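Local coordinates for protein Hen1 (Anabaena variabilis, PDB 3JWH) that probably methylates the 2'-O of the 3'-terminal nucleotide of RNA, using S-adenosyl-L-methionine as methyl donor through a Rossmann-like domain, at residues Q96-R99 / F100-Y103; S118-G121 / A122-V126; F164-T167 / R168-Q172; A175-I178 / T179-F182. All coordinates share one frame; numbering follows the deposited sequence.

Contact 1: Q96-R99 / F100-Y103; sequences QDKR and FHGY
Asp-97 sits on Phe-100: its CB lies over the face of the ring, 3.5 Å from the centroid and almost on the ring normal. The backbone ties the same pair together, Phe-100 N donating to Asp-97 O at 3.0 Å from well above the carbonyl plane. Next, the bent Lys-98 chain runs alongside His-101, and Lys-98 NZ makes a weak bond to His-101 NE2 at 3.5 Å. Arg-99 turns back to the aspartate, whose carboxylate swings forward to it with CG anti to its own N (chi1 -164°). Asp-97 OD1 accepts from Arg-99 N at 2.8 Å, closing an Asx turn, and also takes Arg-99 NE, both donors coming from one face of the carboxylate. Arg-99 NH2 meets the syn lone pair of Asp-97 OD2 at 2.6 Å, which completes a side-on, two-nitrogen salt bridge. An alanine in place of Asp-97 could still cover the ring with its CB, but would probably leave the Arg-99 guanidinium without its counter-charge and the Asx turn without its acceptor. Arg-99 O approaches the edge of the Tyr-103 ring near CE2, and a water bridges it to Tyr-103 OH, a hydroxyl that also bonds Thr-57. The short 3-10 turn lies in the loop between strands 86-90 and 105-109. Phe-100 is buried against Ile-34, Val-59 and Val-126, Tyr-103 lies on strands 32-36 and 55-60, and His-101 meets Phe-130 of helix 117-131.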
loop_
_atom_site.group_PDB
_atom_site.type_symbol
_atom_site.label_atom_id
_atom_site.label_comp_id
_atom_site.label_asym_id
_atom_site.label_seq_id
_atom_site.Cartn_x
_atom_site.Cartn_y
_atom_site.Cartn_z
ATOM N N GLN A 96 12.942 -9.944 6.291
ATOM C CA GLN A 96 13.648 -9.569 5.072
ATOM C C GLN A 96 13.626 -10.677 4.044
ATOM O O GLN A 96 14.527 -11.518 4.012
ATOM C CB GLN A 96 15.091 -9.216 5.379
ATOM C CG GLN A 96 15.269 -8.301 6.555
ATOM C CD GLN A 96 16.658 -7.704 6.588
ATOM O OE1 GLN A 96 17.642 -8.379 6.264
ATOM N NE2 GLN A 96 16.751 -6.434 6.980
ATOM N N ASP A 97 12.606 -10.657 3.199
ATOM C CA ASP A 97 12.423 -11.661 2.160
ATOM C C ASP A 97 13.078 -11.186 0.871
ATOM O O ASP A 97 12.774 -10.095 0.381
ATOM C CB ASP A 97 10.926 -11.884 1.927
ATOM C CG ASP A 97 10.637 -13.150 1.173
ATOM O OD1 ASP A 97 11.322 -13.416 0.164
ATOM O OD2 ASP A 97 9.707 -13.883 1.577
ATOM N N LYS A 98 13.964 -12.010 0.317
ATOM C CA LYS A 98 14.668 -11.655 -0.906
ATOM C C LYS A 98 13.714 -11.479 -2.084
ATOM O O LYS A 98 14.084 -10.897 -3.097
ATOM C CB LYS A 98 15.733 -12.716 -1.236
ATOM C CG LYS A 98 16.683 -13.009 -0.071
ATOM C CD LYS A 98 17.423 -11.763 0.430
ATOM C CE LYS A 98 18.501 -11.301 -0.550
ATOM N NZ LYS A 98 19.260 -10.116 -0.046
ATOM N N ARG A 99 12.494 -11.983 -1.952
ATOM C CA ARG A 99 11.497 -11.844 -3.013
ATOM C C ARG A 99 10.853 -10.442 -3.036
ATOM O O ARG A 99 10.036 -10.145 -3.914
ATOM C CB ARG A 99 10.406 -12.902 -2.856
ATOM C CG ARG A 99 10.847 -14.316 -3.165
ATOM C CD ARG A 99 9.776 -15.318 -2.757
ATOM N NE ARG A 99 9.551 -15.317 -1.312
ATOM C CZ ARG A 99 8.700 -16.124 -0.682
ATOM N NH1 ARG A 99 7.986 -17.013 -1.363
ATOM N NH2 ARG A 99 8.554 -16.032 0.632
ATOM N N PHE A 100 11.224 -9.596 -2.079
ATOM C CA PHE A 100 10.701 -8.232 -1.993
ATOM C C PHE A 100 11.560 -7.243 -2.800
ATOM O O PHE A 100 11.251 -6.054 -2.851
ATOM C CB PHE A 100 10.677 -7.751 -0.540
ATOM C CG PHE A 100 9.715 -8.483 0.357
ATOM C CD1 PHE A 100 8.863 -9.462 -0.133
ATOM C CD2 PHE A 100 9.676 -8.177 1.715
ATOM C CE1 PHE A 100 7.979 -10.138 0.720
ATOM C CE2 PHE A 100 8.799 -8.840 2.582
ATOM C CZ PHE A 100 7.950 -9.821 2.087
ATOM N N HIS A 101 12.634 -7.723 -3.423
ATOM C CA HIS A 101 13.536 -6.859 -4.200
ATOM C C HIS A 101 13.153 -6.638 -5.655
ATOM O O HIS A 101 12.405 -7.411 -6.252
ATOM C CB HIS A 101 14.968 -7.431 -4.230
ATOM C CG HIS A 101 15.679 -7.402 -2.915
ATOM N ND1 HIS A 101 15.863 -6.243 -2.193
ATOM C CD2 HIS A 101 16.312 -8.383 -2.223
ATOM C CE1 HIS A 101 16.579 -6.509 -1.113
ATOM N NE2 HIS A 101 16.866 -7.800 -1.107
ATOM N N GLY A 102 13.721 -5.578 -6.220
ATOM C CA GLY A 102 13.532 -5.276 -7.621
ATOM C C GLY A 102 12.251 -4.684 -8.149
ATOM O O GLY A 102 12.110 -4.604 -9.368
ATOM N N TYR A 103 11.321 -4.283 -7.281
ATOM C CA TYR A 103 10.050 -3.699 -7.743
ATOM C C TYR A 103 10.114 -2.176 -7.888
ATOM O O TYR A 103 10.903 -1.496 -7.236
ATOM C CB TYR A 103 8.900 -4.044 -6.774
ATOM C CG TYR A 103 8.461 -5.483 -6.817
ATOM C CD1 TYR A 103 7.498 -5.917 -7.738
ATOM C CD2 TYR A 103 9.047 -6.430 -5.985
ATOM C CE1 TYR A 103 7.136 -7.265 -7.824
ATOM C CE2 TYR A 103 8.697 -7.779 -6.064
ATOM C CZ TYR A 103 7.753 -8.191 -6.972
ATOM O OH TYR A 103 7.387 -9.514 -7.023
HETATM O O HOH W 1 9.076 -11.406 -6.071
#

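Contact 2: S118-G121 / A122-V126; sequences SRLG and AFERV
Leu-120 and Glu-124 meet one turn apart on helix 117-131, the crossover helix of the beta-alpha-beta unit between strands 105-109 and 135-141 of this Rossmann-like fold. On the packed side, Glu-124 N donates to Leu-120 O at 2.9 Å, nearly in line with the carbonyl bond. The glutamate chain, extended beyond CG, runs past Leu-120 O and brings Glu-124 OE2 to 3.5 Å from Leu-120 CG. A chi1 of -177° puts that leucine branch on the far side from its amide nitrogen and carries it forward to the meeting. The buried carboxylate is satisfied from helix 168-181: OE1 forms a salt bridge with Arg-181, and OE2 accepts from Trp-174. Phe-123 is buried too. Phe-123 N bonds to Arg-119 O at 3.0 Å while the ring leads off toward Leu-93 and Leu-115. The solvent side is looser. Arg-119 points away from the following turn. Gly-121 has no side chain, and Arg-125 N reaches Gly-121 O only weakly, at 3.3 Å. The exposed arginine chain bends at chi3 (-61°) and lays one face of its guanidinium over that same oxygen, Arg-125 NH1 coming to 3.2 Å from Gly-121 O at an angle too poor for a hydrogen bond.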
loop_
_atom_site.group_PDB
_atom_site.type_symbol
_atom_site.label_atom_id
_atom_site.label_comp_id
_atom_site.label_asym_id
_atom_site.label_seq_id
_atom_site.Cartn_x
_atom_site.Cartn_y
_atom_site.Cartn_z
ATOM N N SER A 118 6.373 -3.619 18.331
ATOM C CA SER A 118 7.348 -4.683 18.071
ATOM C C SER A 118 7.277 -5.271 16.654
ATOM O O SER A 118 7.887 -6.314 16.387
ATOM C CB SER A 118 7.175 -5.821 19.080
ATOM O OG SER A 118 6.127 -6.699 18.694
ATOM N N ARG A 119 6.533 -4.608 15.762
ATOM C CA ARG A 119 6.387 -5.049 14.373
ATOM C C ARG A 119 6.481 -3.893 13.382
ATOM O O ARG A 119 6.901 -4.079 12.237
ATOM C CB ARG A 119 5.051 -5.759 14.161
ATOM C CG ARG A 119 5.001 -7.196 14.639
ATOM C CD ARG A 119 3.716 -7.883 14.200
ATOM N NE ARG A 119 3.648 -9.241 14.722
ATOM C CZ ARG A 119 2.580 -10.028 14.646
ATOM N NH1 ARG A 119 1.468 -9.605 14.060
ATOM N NH2 ARG A 119 2.621 -11.244 15.171
ATOM N N LEU A 120 6.090 -2.701 13.816
ATOM C CA LEU A 120 6.125 -1.534 12.947
ATOM C C LEU A 120 7.570 -1.171 12.599
ATOM O O LEU A 120 7.919 -1.013 11.425
ATOM C CB LEU A 120 5.418 -0.349 13.626
ATOM C CG LEU A 120 5.288 0.966 12.846
ATOM C CD1 LEU A 120 4.551 0.727 11.527
ATOM C CD2 LEU A 120 4.542 1.985 13.701
ATOM N N GLY A 121 8.405 -1.045 13.622
ATOM C CA GLY A 121 9.801 -0.717 13.400
ATOM C C GLY A 121 10.497 -1.700 12.471
ATOM O O GLY A 121 11.260 -1.288 11.587
ATOM N N ALA A 122 10.237 -2.993 12.649
ATOM C CA ALA A 122 10.868 -4.002 11.799
ATOM C C ALA A 122 10.356 -3.881 10.364
ATOM O O ALA A 122 11.110 -4.002 9.408
ATOM C CB ALA A 122 10.601 -5.408 12.347
ATOM N N PHE A 123 9.060 -3.643 10.218
ATOM C CA PHE A 123 8.479 -3.502 8.893
ATOM C C PHE A 123 9.092 -2.302 8.176
ATOM O O PHE A 123 9.345 -2.352 6.971
ATOM C CB PHE A 123 6.964 -3.333 9.008
ATOM C CG PHE A 123 6.295 -3.010 7.715
ATOM C CD1 PHE A 123 6.453 -3.839 6.609
ATOM C CD2 PHE A 123 5.523 -1.865 7.590
ATOM C CE1 PHE A 123 5.851 -3.530 5.396
ATOM C CE2 PHE A 123 4.912 -1.547 6.371
ATOM C CZ PHE A 123 5.078 -2.380 5.272
ATOM N N GLU A 124 9.339 -1.230 8.924
ATOM C CA GLU A 124 9.922 -0.017 8.356
ATOM C C GLU A 124 11.276 -0.279 7.718
ATOM O O GLU A 124 11.554 0.227 6.640
ATOM C CB GLU A 124 10.062 1.081 9.422
ATOM C CG GLU A 124 8.754 1.787 9.780
ATOM C CD GLU A 124 8.849 2.599 11.070
ATOM O OE1 GLU A 124 9.980 2.790 11.574
ATOM O OE2 GLU A 124 7.797 3.053 11.575
ATOM N N ARG A 125 12.123 -1.060 8.387
ATOM C CA ARG A 125 13.435 -1.386 7.843
ATOM C C ARG A 125 13.279 -2.297 6.646
ATOM O O ARG A 125 13.864 -2.056 5.595
ATOM C CB ARG A 125 14.316 -2.052 8.896
ATOM C CG ARG A 125 14.917 -1.064 9.886
ATOM C CD ARG A 125 15.944 -1.749 10.758
ATOM N NE ARG A 125 15.332 -2.819 11.538
ATOM C CZ ARG A 125 14.509 -2.617 12.561
ATOM N NH1 ARG A 125 14.205 -1.377 12.936
ATOM N NH2 ARG A 125 13.988 -3.653 13.208
ATOM N N VAL A 126 12.482 -3.344 6.803
ATOM C CA VAL A 126 12.243 -4.264 5.711
ATOM C C VAL A 126 11.847 -3.490 4.451
ATOM O O VAL A 126 12.348 -3.749 3.356
ATOM C CB VAL A 126 11.111 -5.241 6.056
ATOM C CG1 VAL A 126 10.793 -6.124 4.854
ATOM C CG2 VAL A 126 11.506 -6.080 7.256
#

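Contact 3: F164-T167 / R168-Q172; sequences FEWT and RSQFQ
The Trp-166 indole and the Phe-171 ring meet at their rims, with neither lying over the other. Trp-166 CE3 sits in the plane of the phenyl ring at its edge, 4.0 Å from Phe-171 CD1, and the two side chains cross at about a right angle. At the indole edge, again near its plane, lies the backbone of the helix itself: Phe-171 CA is 3.7 Å from Trp-166 CE3. The phenylalanine turns inward to Val-138 and Thr-140 of strand 135-141 and Ala-205 of strand 202-209, while the indole meets Trp-174 edge-to-face further along the helix.

Thr-167 follows Trp-166 at the N-cap position, right before the helix. A chi1 of 58° turns its hydroxyl toward the first helical turn, where Thr-167 OG1 accepts the amide N of Gln-170 at 3.1 Å, with an N-H...O angle of 163°. The Gln-170 chain continues past the hydroxyl, Gln-170 CG also lying 3.1 Å from Thr-167 OG1. The first full helical bond follows, Phe-171 N to Thr-167 O at 3.0 Å and close to straight at 173°. Thr-167 thus anchors the helix with both its hydroxyl and its carbonyl. Arg-168 points away from Thr-167, to a salt bridge with Glu-144 of helix 143-148, and Trp-166 shares backbone hydrogen bonds with Ile-143, so the incoming loop is pinned to that helix. A threonine hydroxyl that takes the amide three residues on is a classic N-cap, here opening helix 168-181 of the methyltransferase domain.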
loop_
_atom_site.group_PDB
_atom_site.type_symbol
_atom_site.label_atom_id
_atom_site.label_comp_id
_atom_site.label_asym_id
_atom_site.label_seq_id
_atom_site.Cartn_x
_atom_site.Cartn_y
_atom_site.Cartn_z
ATOM N N PHE A 164 -8.448 2.483 16.836
ATOM C CA PHE A 164 -6.999 2.347 16.975
ATOM C C PHE A 164 -6.321 2.944 15.739
ATOM O O PHE A 164 -5.167 2.646 15.437
ATOM C CB PHE A 164 -6.624 0.876 17.127
ATOM N N GLU A 165 -7.062 3.793 15.031
ATOM C CA GLU A 165 -6.564 4.444 13.832
ATOM C C GLU A 165 -5.645 5.593 14.220
ATOM O O GLU A 165 -5.482 5.885 15.402
ATOM C CB GLU A 165 -7.735 4.962 12.997
ATOM C CG GLU A 165 -8.810 3.915 12.744
ATOM C CD GLU A 165 -9.963 4.458 11.919
ATOM O OE1 GLU A 165 -10.339 5.633 12.131
ATOM O OE2 GLU A 165 -10.504 3.713 11.070
ATOM N N TRP A 166 -5.060 6.251 13.221
ATOM C CA TRP A 166 -4.135 7.360 13.453
ATOM C C TRP A 166 -4.711 8.737 13.123
ATOM O O TRP A 166 -5.585 8.869 12.273
ATOM C CB TRP A 166 -2.864 7.159 12.614
ATOM C CG TRP A 166 -2.040 5.956 12.974
ATOM C CD1 TRP A 166 -2.418 4.896 13.752
ATOM C CD2 TRP A 166 -0.701 5.682 12.544
ATOM N NE1 TRP A 166 -1.393 3.979 13.836
ATOM C CE2 TRP A 166 -0.328 4.435 13.102
ATOM C CE3 TRP A 166 0.220 6.366 11.740
ATOM C CZ2 TRP A 166 0.928 3.859 12.881
ATOM C CZ3 TRP A 166 1.472 5.792 11.519
ATOM C CH2 TRP A 166 1.810 4.550 12.090
ATOM N N THR A 167 -4.196 9.765 13.792
ATOM C CA THR A 167 -4.621 11.141 13.551
ATOM C C THR A 167 -3.765 11.665 12.402
ATOM O O THR A 167 -2.754 11.055 12.064
ATOM C CB THR A 167 -4.389 12.034 14.793
ATOM O OG1 THR A 167 -3.000 12.006 15.152
ATOM C CG2 THR A 167 -5.228 11.546 15.969
ATOM N N ARG A 168 -4.163 12.780 11.796
ATOM C CA ARG A 168 -3.393 13.336 10.690
ATOM C C ARG A 168 -1.991 13.713 11.147
ATOM O O ARG A 168 -1.022 13.636 10.380
ATOM C CB ARG A 168 -4.079 14.575 10.129
ATOM C CG ARG A 168 -5.362 14.302 9.375
ATOM C CD ARG A 168 -6.101 15.606 9.142
ATOM N NE ARG A 168 -6.514 16.205 10.408
ATOM C CZ ARG A 168 -7.053 17.418 10.533
ATOM N NH1 ARG A 168 -7.246 18.181 9.460
ATOM N NH2 ARG A 168 -7.404 17.863 11.736
ATOM N N SER A 169 -1.896 14.127 12.404
ATOM C CA SER A 169 -0.630 14.532 12.989
ATOM C C SER A 169 0.269 13.319 13.174
ATOM O O SER A 169 1.425 13.326 12.760
ATOM C CB SER A 169 -0.877 15.209 14.340
ATOM O OG SER A 169 0.347 15.579 14.955
ATOM N N GLN A 170 -0.272 12.278 13.798
ATOM C CA GLN A 170 0.479 11.060 14.033
ATOM C C GLN A 170 1.017 10.467 12.732
ATOM O O GLN A 170 2.199 10.128 12.645
ATOM C CB GLN A 170 -0.398 10.045 14.766
ATOM C CG GLN A 170 -0.601 10.412 16.233
ATOM C CD GLN A 170 -1.625 9.547 16.946
ATOM O OE1 GLN A 170 -1.772 9.633 18.172
ATOM N NE2 GLN A 170 -2.341 8.715 16.193
ATOM N N PHE A 171 0.156 10.360 11.726
ATOM C CA PHE A 171 0.536 9.818 10.432
ATOM C C PHE A 171 1.639 10.636 9.770
ATOM O O PHE A 171 2.617 10.080 9.260
ATOM C CB PHE A 171 -0.664 9.784 9.488
ATOM C CG PHE A 171 -0.364 9.162 8.152
ATOM C CD1 PHE A 171 0.068 7.835 8.066
ATOM C CD2 PHE A 171 -0.508 9.896 6.984
ATOM C CE1 PHE A 171 0.347 7.258 6.829
ATOM C CE2 PHE A 171 -0.233 9.327 5.739
ATOM C CZ PHE A 171 0.195 8.004 5.663
ATOM N N GLN A 172 1.470 11.955 9.761
ATOM C CA GLN A 172 2.457 12.825 9.146
ATOM C C GLN A 172 3.795 12.877 9.880
ATOM O O GLN A 172 4.834 13.053 9.251
ATOM C CB GLN A 172 1.875 14.229 8.942
ATOM C CG GLN A 172 1.041 14.294 7.667
ATOM C CD GLN A 172 0.444 15.652 7.373
ATOM O OE1 GLN A 172 1.141 16.667 7.361
ATOM N NE2 GLN A 172 -0.861 15.673 7.106
#

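Contact 4: A175-I178 / T179-F182; sequences ANKI and TERF
Asn-176 O accepts from Thr-179 OG1 at 2.9 Å, the hydroxyl lying only 16° from the carbonyl plane, and takes a second, weak bond from Glu-180 N at 3.3 Å. The hydroxyl can reach back this way because OG1 is tucked over its own backbone (chi1 74°); Thr-179 CG2 then lies 3.4 Å from Ala-175 O, and the side chain touches Val-186 of strand 184-188. A valine in place of Thr-179 would fill much the same space but would probably leave Asn-176 O with little more than the weak Glu-180 amide bond in this last turn. Here helix 168-181 ends: Phe-182 is the first residue to leave helical backbone angles, yet Phe-182 N still donates to Ile-178 O at 2.8 Å. The amide before it is shared, Arg-181 N bonding to Lys-177 O at 3.3 Å and more weakly to Ile-178 O. On the buried flank Ile-178 meets the Phe-182 ring with two branches: Ile-178 CG2 is 3.9 Å from Phe-182 CD2, and Ile-178 CD1 is 3.9 Å from Phe-182 CE2. Phe-182 CE2 in turn lies over one face of the Arg-181 guanidinium, whose NH2 is claimed by Glu-124. Phe-128 of helix 117-131 and Phe-207 of strand 202-209 close around Ile-178. On the exposed flank Lys-177 NZ and Glu-180 OE1 stay 4.2 Å apart, beyond a salt bridge.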
loop_
_atom_site.group_PDB
_atom_site.type_symbol
_atom_site.label_atom_id
_atom_site.label_comp_id
_atom_site.label_asym_id
_atom_site.label_seq_id
_atom_site.Cartn_x
_atom_site.Cartn_y
_atom_site.Cartn_z
ATOM N N ALA A 175 5.539 9.607 8.946
ATOM C CA ALA A 175 6.095 9.684 7.602
ATOM C C ALA A 175 7.293 10.606 7.494
ATOM O O ALA A 175 8.233 10.326 6.753
ATOM C CB ALA A 175 5.019 10.108 6.613
ATOM N N ASN A 176 7.256 11.717 8.217
ATOM C CA ASN A 176 8.368 12.645 8.184
ATOM C C ASN A 176 9.543 11.971 8.891
ATOM O O ASN A 176 10.686 12.111 8.463
ATOM C CB ASN A 176 8.005 13.968 8.872
ATOM C CG ASN A 176 7.085 14.835 8.021
ATOM O OD1 ASN A 176 7.258 14.938 6.806
ATOM N ND2 ASN A 176 6.113 15.482 8.663
ATOM N N LYS A 177 9.265 11.238 9.960
ATOM C CA LYS A 177 10.330 10.534 10.671
ATOM C C LYS A 177 10.943 9.524 9.706
ATOM O O LYS A 177 12.115 9.199 9.827
ATOM C CB LYS A 177 9.802 9.794 11.907
ATOM C CG LYS A 177 9.705 10.623 13.182
ATOM C CD LYS A 177 11.054 10.800 13.848
ATOM C CE LYS A 177 10.934 11.643 15.110
ATOM N NZ LYS A 177 12.227 11.808 15.852
ATOM N N ILE A 178 10.157 9.025 8.751
ATOM C CA ILE A 178 10.692 8.060 7.797
ATOM C C ILE A 178 11.712 8.730 6.879
ATOM O O ILE A 178 12.775 8.173 6.610
ATOM C CB ILE A 178 9.579 7.415 6.923
ATOM C CG1 ILE A 178 8.724 6.451 7.764
ATOM C CG2 ILE A 178 10.199 6.675 5.756
ATOM C CD1 ILE A 178 9.489 5.250 8.319
ATOM N N THR A 179 11.404 9.936 6.413
ATOM C CA THR A 179 12.322 10.624 5.511
ATOM C C THR A 179 13.587 11.110 6.213
ATOM O O THR A 179 14.515 11.584 5.564
ATOM C CB THR A 179 11.660 11.844 4.857
ATOM O OG1 THR A 179 11.561 12.882 5.832
ATOM C CG2 THR A 179 10.262 11.491 4.326
ATOM N N GLU A 180 13.603 11.010 7.537
ATOM C CA GLU A 180 14.748 11.435 8.338
ATOM C C GLU A 180 15.707 10.268 8.552
ATOM O O GLU A 180 16.913 10.464 8.677
ATOM C CB GLU A 180 14.272 11.970 9.691
ATOM C CG GLU A 180 13.766 13.405 9.665
ATOM C CD GLU A 180 12.851 13.742 10.846
ATOM O OE1 GLU A 180 13.015 13.148 11.938
ATOM O OE2 GLU A 180 11.965 14.619 10.681
ATOM N N ARG A 181 15.160 9.057 8.586
ATOM C CA ARG A 181 15.947 7.849 8.793
ATOM C C ARG A 181 16.305 7.146 7.503
ATOM O O ARG A 181 17.368 6.525 7.404
ATOM C CB ARG A 181 15.193 6.865 9.697
ATOM C CG ARG A 181 15.242 7.225 11.178
ATOM C CD ARG A 181 14.645 6.120 12.035
ATOM N NE ARG A 181 13.198 6.030 11.881
ATOM C CZ ARG A 181 12.517 4.889 11.814
ATOM N NH1 ARG A 181 13.147 3.721 11.880
ATOM N NH2 ARG A 181 11.199 4.916 11.694
ATOM N N PHE A 182 15.420 7.250 6.518
ATOM C CA PHE A 182 15.615 6.598 5.238
ATOM C C PHE A 182 15.766 7.563 4.060
ATOM O O PHE A 182 15.348 8.712 4.133
ATOM C CB PHE A 182 14.456 5.632 5.033
ATOM C CG PHE A 182 14.294 4.666 6.170
ATOM C CD1 PHE A 182 15.156 3.580 6.306
ATOM C CD2 PHE A 182 13.311 4.872 7.143
ATOM C CE1 PHE A 182 15.044 2.718 7.387
ATOM C CE2 PHE A 182 13.195 4.015 8.224
ATOM C CZ PHE A 182 14.058 2.934 8.352
#

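How the contacts relate
Contact 2 is the hub. Its helix touches contact 1 through Val-126 CG1, 3.9 Å from Phe-100 CD2, and contact 3 through Leu-120 CD2, 4.1 Å from Trp-166 CH2. With contact 4 the tie is ionic as well as apolar: Glu-124 OE1 lies 2.5 Å from Arg-181 NH2, beside packing on Ile-178. Contacts 3 and 4 are the opening and closing turns of one helix, 168-181, their centres about 15 Å apart. Contacts 1 and 3 lie on opposite sides of the chain's centre, about 28 Å between centres. The side chain of Arg-119 in contact 2 is about 5 Å from the bound S-adenosyl-L-homocysteine. In contact 1 the side chain of Phe-100 is about 7 Å from S-adenosyl-L-homocysteine.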